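PDB 5M45: acetone carboxylase alpha subunit, which is a metal-containing subunit of a six-chain enzyme assembly and belongs to the hydantoinase B/oxoprolinase family. Local coordinates for residues A[351-356]-A[404-408]. Coordinates in Å, arbitrary orientation, origin at the centre of the assembly. Numbering follows the deposited sequence.
Sequences SFTSGI and LVSAW
The CA-to-CB bond of Trp408 points toward helix 349-361, and its indole (chi1 m, chi2 -34°) lies between that helix and helix 401-422 as the largest contributor to the interface. Gly355 lies over its six-membered ring in a CH-pi contact, with Gly355 CA 3.3 Å from Trp408 CZ2. A beta carbon there would clash with the ring. Ile356 CG1 packs at 3.8 Å from Trp408 CD1. Phe352, rotamer t, meets the five-membered ring obliquely, centroids 5.3 Å apart and planes at 43°. The Phe352 ring edge takes Leu404 and Ala407: Phe352 CD1 is 3.8 Å from Leu404 CD2, and Phe352 CE1 is 3.9 Å from Ala407 CB. Phe334 adds an edge-to-face partner to Phe352. Both segments are helical. Their axes cross at -48° with a closest approach of 10.5 Å. Phe352 is level with Leu404 and Ile356 with Trp408, each CA pair 6.6 Å apart. At the polar edge, Trp408 NE1 donates to Phe352 O at 3.1 Å. The same carbonyl accepts a weak helical bond from Ile356 N. This is buried helix-helix packing within the hydantoinase B/oxoprolinase region. The chemistry implies an apolar joint that also satisfies the indole nitrogen, through a backbone carbonyl.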
# COMPACT_ATOMS: atom_id res chain seq x y z
N SER A 351 -16.60 13.31 -4.50
CA SER A 351 -15.92 13.73 -5.73
C SER A 351 -16.92 14.02 -6.87
O SER A 351 -16.73 14.97 -7.63
CB SER A 351 -14.87 12.70 -6.16
OG SER A 351 -15.45 11.40 -6.40
N PHE A 352 -17.97 13.20 -6.99
CA PHE A 352 -18.98 13.43 -8.00
C PHE A 352 -19.70 14.78 -7.85
O PHE A 352 -19.78 15.55 -8.81
CB PHE A 352 -20.01 12.29 -8.04
CG PHE A 352 -20.99 12.40 -9.19
CD1 PHE A 352 -20.64 11.97 -10.45
CD2 PHE A 352 -22.23 12.94 -9.00
CE1 PHE A 352 -21.53 12.10 -11.53
CE2 PHE A 352 -23.15 13.03 -10.06
CZ PHE A 352 -22.79 12.63 -11.33
N THR A 353 -20.19 15.08 -6.65
CA THR A 353 -20.93 16.33 -6.39
C THR A 353 -20.01 17.59 -6.34
O THR A 353 -20.43 18.71 -6.76
CB THR A 353 -21.79 16.23 -5.13
OG1 THR A 353 -20.98 16.00 -3.97
CG2 THR A 353 -22.87 15.14 -5.27
N SER A 354 -18.79 17.42 -5.84
CA SER A 354 -17.78 18.51 -5.87
C SER A 354 -17.42 18.94 -7.31
O SER A 354 -17.24 20.14 -7.57
CB SER A 354 -16.52 18.16 -5.05
OG SER A 354 -16.86 17.97 -3.69
N GLY A 355 -17.37 17.97 -8.23
CA GLY A 355 -17.17 18.31 -9.64
C GLY A 355 -18.33 19.08 -10.28
O GLY A 355 -18.11 19.94 -11.15
N ILE A 356 -19.57 18.77 -9.87
CA ILE A 356 -20.72 19.57 -10.31
C ILE A 356 -20.56 21.02 -9.81
O ILE A 356 -20.85 21.98 -10.55
CB ILE A 356 -22.06 18.94 -9.90
CG1 ILE A 356 -22.25 17.58 -10.60
CG2 ILE A 356 -23.26 19.89 -10.24
CD1 ILE A 356 -23.36 16.69 -10.01
N LEU A 404 -16.16 10.41 -14.42
CA LEU A 404 -16.60 11.73 -13.91
C LEU A 404 -16.78 12.79 -15.02
O LEU A 404 -17.84 13.41 -15.12
CB LEU A 404 -15.61 12.26 -12.84
CG LEU A 404 -15.55 11.53 -11.48
CD1 LEU A 404 -14.41 12.08 -10.62
CD2 LEU A 404 -16.86 11.65 -10.71
N VAL A 405 -15.74 12.98 -15.84
CA VAL A 405 -15.77 14.04 -16.89
C VAL A 405 -16.80 13.72 -17.99
O VAL A 405 -17.30 14.65 -18.67
CB VAL A 405 -14.39 14.33 -17.53
CG1 VAL A 405 -13.35 14.63 -16.46
CG2 VAL A 405 -13.93 13.20 -18.42
N SER A 406 -17.13 12.42 -18.13
CA SER A 406 -18.07 11.94 -19.13
C SER A 406 -19.54 12.10 -18.67
O SER A 406 -20.44 12.20 -19.50
CB SER A 406 -17.77 10.46 -19.45
OG SER A 406 -16.48 10.27 -20.05
N ALA A 407 -19.77 12.13 -17.35
CA ALA A 407 -21.10 12.43 -16.79
C ALA A 407 -21.36 13.93 -16.63
O ALA A 407 -22.47 14.39 -16.90
CB ALA A 407 -21.24 11.74 -15.44
N TRP A 408 -20.35 14.72 -16.25
CA TRP A 408 -20.54 16.16 -16.01
C TRP A 408 -20.87 16.96 -17.29
O TRP A 408 -21.62 17.95 -17.23
CB TRP A 408 -19.35 16.81 -15.31
CG TRP A 408 -19.01 16.29 -13.93
CD1 TRP A 408 -19.88 15.84 -12.99
CD2 TRP A 408 -17.70 16.19 -13.35
NE1 TRP A 408 -19.20 15.43 -11.85
CE2 TRP A 408 -17.85 15.63 -12.06
CE3 TRP A 408 -16.41 16.50 -13.80
CZ2 TRP A 408 -16.77 15.40 -11.22
CZ3 TRP A 408 -15.33 16.28 -12.94
CH2 TRP A 408 -15.52 15.72 -11.68